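Glutathione S-transferase enzyme with thioredoxin-like domain (Bradyrhizobium sp., PDB 4MF7) probably catalyses the conjugation of glutathione to electrophilic substrates. Local coordinates at residues S40-G53 against L87-N100. Residues are numbered along the deposited sequence; the frame is centred on the assembly and turned at random.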
loop_
_atom_site.group_PDB
_atom_site.type_symbol
_atom_site.label_atom_id
_atom_site.label_comp_id
_atom_site.label_asym_id
_atom_site.label_seq_id
_atom_site.Cartn_x
_atom_site.Cartn_y
_atom_site.Cartn_z
ATOM N N SER A 40 -22.566 -16.468 -9.795
ATOM C CA SER A 40 -22.728 -15.467 -8.733
ATOM C C SER A 40 -22.304 -15.974 -7.348
ATOM O O SER A 40 -22.233 -15.192 -6.398
ATOM C CB SER A 40 -24.173 -14.959 -8.713
ATOM O OG SER A 40 -25.029 -16.039 -8.415
ATOM N N ASP A 41 -21.979 -17.260 -7.232
ATOM C CA ASP A 41 -21.374 -17.801 -6.039
ATOM C C ASP A 41 -19.848 -17.769 -6.071
ATOM O O ASP A 41 -19.205 -18.239 -5.137
ATOM C CB ASP A 41 -21.846 -19.238 -5.780
ATOM C CG ASP A 41 -21.656 -20.169 -6.982
ATOM O OD1 ASP A 41 -21.430 -19.722 -8.139
ATOM O OD2 ASP A 41 -21.786 -21.380 -6.747
ATOM N N ARG A 42 -19.271 -17.218 -7.134
ATOM C CA ARG A 42 -17.809 -17.100 -7.248
ATOM C C ARG A 42 -17.356 -15.645 -7.070
ATOM O O ARG A 42 -18.077 -14.725 -7.432
ATOM C CB ARG A 42 -17.306 -17.596 -8.609
ATOM C CG ARG A 42 -17.647 -19.050 -8.909
ATOM C CD ARG A 42 -17.056 -19.511 -10.230
ATOM N NE ARG A 42 -17.643 -20.795 -10.619
ATOM C CZ ARG A 42 -17.405 -21.404 -11.772
ATOM N NH1 ARG A 42 -16.588 -20.865 -12.640
ATOM N NH2 ARG A 42 -17.986 -22.548 -12.055
ATOM N N ILE A 43 -16.135 -15.488 -6.550
ATOM C CA ILE A 43 -15.453 -14.171 -6.532
ATOM C C ILE A 43 -15.426 -13.618 -7.946
ATOM O O ILE A 43 -15.029 -14.329 -8.881
ATOM C CB ILE A 43 -14.034 -14.298 -5.961
ATOM C CG1 ILE A 43 -14.112 -14.585 -4.461
ATOM C CG2 ILE A 43 -13.233 -13.007 -6.178
ATOM C CD1 ILE A 43 -12.851 -15.171 -3.886
ATOM N N GLN A 44 -15.890 -12.379 -8.122
ATOM C CA GLN A 44 -15.820 -11.719 -9.380
ATOM C C GLN A 44 -14.536 -10.897 -9.391
ATOM O O GLN A 44 -14.290 -10.126 -8.454
ATOM C CB GLN A 44 -17.014 -10.810 -9.614
ATOM C CG GLN A 44 -18.354 -11.514 -9.464
ATOM C CD GLN A 44 -18.589 -12.519 -10.593
ATOM O OE1 GLN A 44 -18.593 -12.152 -11.773
ATOM N NE2 GLN A 44 -18.763 -13.759 -10.240
ATOM N N LEU A 45 -13.732 -11.082 -10.430
ATOM C CA LEU A 45 -12.461 -10.334 -10.600
ATOM C C LEU A 45 -12.589 -9.397 -11.797
ATOM O O LEU A 45 -12.906 -9.840 -12.906
ATOM C CB LEU A 45 -11.273 -11.293 -10.783
ATOM C CG LEU A 45 -9.939 -10.633 -11.140
ATOM C CD1 LEU A 45 -9.432 -9.770 -9.975
ATOM C CD2 LEU A 45 -8.902 -11.684 -11.477
ATOM N N TYR A 46 -12.362 -8.094 -11.567
ATOM C CA TYR A 46 -12.417 -7.094 -12.626
ATOM C C TYR A 46 -11.025 -6.551 -12.797
ATOM O O TYR A 46 -10.533 -5.843 -11.924
ATOM C CB TYR A 46 -13.411 -5.983 -12.287
ATOM C CG TYR A 46 -14.753 -6.499 -11.830
ATOM C CD1 TYR A 46 -15.751 -6.832 -12.754
ATOM C CD2 TYR A 46 -15.019 -6.713 -10.475
ATOM C CE1 TYR A 46 -16.965 -7.360 -12.334
ATOM C CE2 TYR A 46 -16.237 -7.227 -10.058
ATOM C CZ TYR A 46 -17.214 -7.531 -11.004
ATOM O OH TYR A 46 -18.419 -8.072 -10.601
ATOM N N SER A 47 -10.367 -6.889 -13.908
ATOM C CA SER A 47 -8.941 -6.707 -13.969
ATOM C C SER A 47 -8.395 -6.746 -15.378
ATOM O O SER A 47 -9.148 -6.818 -16.340
ATOM C CB SER A 47 -8.275 -7.782 -13.099
ATOM O OG SER A 47 -6.924 -7.462 -12.830
ATOM N N LEU A 48 -7.077 -6.650 -15.455
ATOM C CA LEU A 48 -6.293 -6.828 -16.681
ATOM C C LEU A 48 -4.979 -7.442 -16.231
ATOM O O LEU A 48 -4.580 -7.234 -15.075
ATOM C CB LEU A 48 -6.001 -5.491 -17.360
ATOM C CG LEU A 48 -7.040 -4.828 -18.257
ATOM C CD1 LEU A 48 -6.437 -3.519 -18.769
ATOM C CD2 LEU A 48 -7.471 -5.743 -19.395
ATOM N N PRO A 49 -4.307 -8.217 -17.106
ATOM C CA PRO A 49 -3.064 -8.887 -16.732
ATOM C C PRO A 49 -1.845 -7.954 -16.712
ATOM O O PRO A 49 -0.818 -8.244 -17.333
ATOM C CB PRO A 49 -2.942 -10.012 -17.771
ATOM C CG PRO A 49 -3.604 -9.460 -18.989
ATOM C CD PRO A 49 -4.736 -8.596 -18.472
ATOM N N THR A 50 -1.957 -6.876 -15.938
ATOM C CA THR A 50 -0.885 -5.911 -15.720
ATOM C C THR A 50 -0.119 -6.343 -14.460
ATOM O O THR A 50 -0.545 -7.275 -13.751
ATOM C CB THR A 50 -1.439 -4.487 -15.499
ATOM O OG1 THR A 50 -2.248 -4.463 -14.310
ATOM C CG2 THR A 50 -2.275 -4.036 -16.686
ATOM N N PRO A 51 1.018 -5.699 -14.189
ATOM C CA PRO A 51 1.748 -6.035 -12.950
ATOM C C PRO A 51 0.891 -5.883 -11.691
ATOM O O PRO A 51 1.023 -6.687 -10.754
ATOM C CB PRO A 51 2.920 -5.059 -12.955
ATOM C CG PRO A 51 3.149 -4.763 -14.405
ATOM C CD PRO A 51 1.800 -4.786 -15.057
ATOM N N ASN A 52 -0.002 -4.895 -11.660
ATOM C CA ASN A 52 -0.884 -4.757 -10.517
ATOM C C ASN A 52 -2.048 -5.772 -10.533
ATOM O O ASN A 52 -2.431 -6.314 -9.486
ATOM C CB ASN A 52 -1.379 -3.333 -10.420
ATOM C CG ASN A 52 -1.881 -2.993 -9.051
ATOM O OD1 ASN A 52 -1.268 -3.342 -8.023
ATOM N ND2 ASN A 52 -2.995 -2.294 -9.013
ATOM N N GLY A 53 -2.600 -6.034 -11.720
ATOM C CA GLY A 53 -3.713 -6.972 -11.866
ATOM C C GLY A 53 -3.322 -8.411 -11.589
ATOM O O GLY A 53 -4.062 -9.147 -10.943
ATOM N N LEU A 87 -17.891 0.390 -8.340
ATOM C CA LEU A 87 -17.089 -0.493 -7.488
ATOM C C LEU A 87 -15.784 0.153 -7.012
ATOM O O LEU A 87 -15.448 0.081 -5.818
ATOM C CB LEU A 87 -16.772 -1.795 -8.222
ATOM C CG LEU A 87 -15.941 -2.844 -7.486
ATOM C CD1 LEU A 87 -16.527 -3.238 -6.148
ATOM C CD2 LEU A 87 -15.741 -4.066 -8.368
ATOM N N ASN A 88 -15.032 0.730 -7.949
ATOM C CA ASN A 88 -13.826 1.477 -7.616
ATOM C C ASN A 88 -13.894 2.898 -8.183
ATOM O O ASN A 88 -13.540 3.115 -9.341
ATOM C CB ASN A 88 -12.547 0.784 -8.092
ATOM C CG ASN A 88 -11.290 1.483 -7.578
ATOM O OD1 ASN A 88 -11.396 2.425 -6.782
ATOM N ND2 ASN A 88 -10.111 1.048 -8.037
ATOM N N PRO A 89 -14.351 3.870 -7.363
ATOM C CA PRO A 89 -14.414 5.258 -7.844
ATOM C C PRO A 89 -13.070 5.792 -8.336
ATOM O O PRO A 89 -13.050 6.756 -9.096
ATOM C CB PRO A 89 -14.888 6.036 -6.610
ATOM C CG PRO A 89 -15.644 5.038 -5.805
ATOM C CD PRO A 89 -14.826 3.768 -5.970
ATOM N N ASN A 90 -11.971 5.177 -7.897
ATOM C CA ASN A 90 -10.629 5.496 -8.405
ATOM C C ASN A 90 -10.376 5.135 -9.846
ATOM O O ASN A 90 -9.411 5.612 -10.412
ATOM C CB ASN A 90 -9.541 4.788 -7.605
ATOM C CG ASN A 90 -9.269 5.453 -6.303
ATOM O OD1 ASN A 90 -9.712 4.987 -5.254
ATOM N ND2 ASN A 90 -8.529 6.547 -6.355
ATOM N N GLY A 91 -11.184 4.246 -10.416
ATOM C CA GLY A 91 -11.006 3.849 -11.806
ATOM C C GLY A 91 -9.801 2.968 -12.105
ATOM O O GLY A 91 -9.314 2.918 -13.247
ATOM N N LYS A 92 -9.327 2.238 -11.095
ATOM C CA LYS A 92 -8.188 1.357 -11.278
ATOM C C LYS A 92 -8.555 -0.098 -11.102
ATOM O O LYS A 92 -9.469 -0.431 -10.368
ATOM C CB LYS A 92 -7.082 1.700 -10.291
ATOM C CG LYS A 92 -6.450 3.071 -10.537
ATOM C CD LYS A 92 -5.511 3.447 -9.404
ATOM C CE LYS A 92 -4.918 4.836 -9.605
ATOM N NZ LYS A 92 -3.958 5.200 -8.523
ATOM N N ILE A 93 -7.792 -0.947 -11.760
ATOM C CA ILE A 93 -7.859 -2.397 -11.544
ATOM C C ILE A 93 -6.663 -2.810 -10.691
ATOM O O ILE A 93 -5.680 -2.061 -10.581
ATOM C CB ILE A 93 -7.892 -3.159 -12.909
ATOM C CG1 ILE A 93 -6.698 -2.808 -13.814
ATOM C CG2 ILE A 93 -9.220 -2.896 -13.619
ATOM C CD1 ILE A 93 -5.484 -3.673 -13.596
ATOM N N PRO A 94 -6.731 -3.984 -10.043
ATOM C CA PRO A 94 -7.869 -4.908 -9.974
ATOM C C PRO A 94 -8.893 -4.522 -8.911
ATOM O O PRO A 94 -8.579 -3.782 -7.968
ATOM C CB PRO A 94 -7.209 -6.234 -9.601
ATOM C CG PRO A 94 -5.983 -5.852 -8.824
ATOM C CD PRO A 94 -5.560 -4.492 -9.312
ATOM N N ALA A 95 -10.112 -5.020 -9.074
ATOM C CA ALA A 95 -11.150 -4.946 -8.046
ATOM C C ALA A 95 -11.830 -6.301 -8.000
ATOM O O ALA A 95 -11.840 -7.001 -8.995
ATOM C CB ALA A 95 -12.152 -3.866 -8.347
ATOM N N ILE A 96 -12.349 -6.669 -6.841
ATOM C CA ILE A 96 -13.146 -7.892 -6.685
ATOM C C ILE A 96 -14.490 -7.624 -5.996
ATOM O O ILE A 96 -14.681 -6.595 -5.303
ATOM C CB ILE A 96 -12.393 -8.988 -5.916
ATOM C CG1 ILE A 96 -12.156 -8.577 -4.458
ATOM C CG2 ILE A 96 -11.113 -9.412 -6.597
ATOM C CD1 ILE A 96 -11.774 -9.684 -3.511
ATOM N N ILE A 97 -15.427 -8.550 -6.204
ATOM C CA ILE A 97 -16.561 -8.707 -5.301
ATOM C C ILE A 97 -16.551 -10.155 -4.853
ATOM O O ILE A 97 -16.633 -11.071 -5.678
ATOM C CB ILE A 97 -17.935 -8.377 -5.939
ATOM C CG1 ILE A 97 -17.998 -6.928 -6.423
ATOM C CG2 ILE A 97 -19.058 -8.699 -4.943
ATOM C CD1 ILE A 97 -19.125 -6.640 -7.397
ATOM N N ASP A 98 -16.396 -10.367 -3.560
ATOM C CA ASP A 98 -16.523 -11.688 -2.986
ATOM C C ASP A 98 -17.984 -11.835 -2.520
ATOM O O ASP A 98 -18.385 -11.196 -1.544
ATOM C CB ASP A 98 -15.569 -11.871 -1.815
ATOM C CG ASP A 98 -15.639 -13.244 -1.223
ATOM O OD1 ASP A 98 -16.425 -14.073 -1.762
ATOM O OD2 ASP A 98 -14.922 -13.508 -0.239
ATOM N N PRO A 99 -18.791 -12.668 -3.225
ATOM C CA PRO A 99 -20.183 -12.850 -2.787
ATOM C C PRO A 99 -20.304 -13.506 -1.395
ATOM O O PRO A 99 -21.330 -13.364 -0.747
ATOM C CB PRO A 99 -20.783 -13.770 -3.890
ATOM C CG PRO A 99 -19.599 -14.581 -4.332
ATOM C CD PRO A 99 -18.436 -13.607 -4.317
ATOM N N ASN A 100 -19.271 -14.228 -0.978
ATOM C CA ASN A 100 -19.181 -14.911 0.309
ATOM C C ASN A 100 -18.241 -14.157 1.280
ATOM O O ASN A 100 -17.286 -14.736 1.834
ATOM C CB ASN A 100 -18.676 -16.346 0.122
ATOM C CG ASN A 100 -19.478 -17.105 -0.920
ATOM O OD1 ASN A 100 -20.692 -17.161 -0.831
ATOM N ND2 ASN A 100 -18.809 -17.655 -1.928
#
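Tyr46 and Ala95 form one of two hydrogen-bonded pairs that join strands 43-47 and 95-98, a good example of how neighbouring antiparallel strands, firmly bonded in the middle, give way to an exposed, sparsely bonded end. Tyr46 N donates to Ala95 O at 2.8 Å, nearly straight at 171°, and Ala95 N returns a bond to Tyr46 O; Gln44 and Ile97 exchange the second pair. These four backbone bonds hold the middle, with buried side chains on both faces. With CG beside its backbone N (chi1 -49°), Tyr46 lays its ring along the sheet, where Leu87 CD2 comes within 3.5 Å of Tyr46 CD2 and Ile97 CD1 lies 3.6 Å from Tyr46 OH. On the other face Leu45 CD1 meets Ile96 CG2 at 3.8 Å.

Toward the cis-proline Pro94, a hallmark of the thioredoxin fold, Ile93 points the tip of its side chain at Thr50: its CD1 stands 3.4 Å from Thr50 OG1, the atom that caps the following helix by accepting from Gly53 N. Asn52 ND2 adds a weak bond to Ile93 O, while Asn52 OD1 turns to Ser112 and Lys55.

At the opposite end the strand pairing has ceased, and Ser40, Asp41 and Asn100 are exposed. A single bent bond, Asn100 ND2 to Asp41 O (3.3 Å, 136°), joins the segments there, although Pro99 still packs closely on Ser40 O and Arg42 O.

Strand 67-71 runs parallel on the far side of 43-47, its His70 ring meeting that of Tyr46, and strand 107-110 flanks 95-98. Helix 53-63 covers the Leu45 face, and helix 31-34 packs on Tyr46, Leu87 and Ile97.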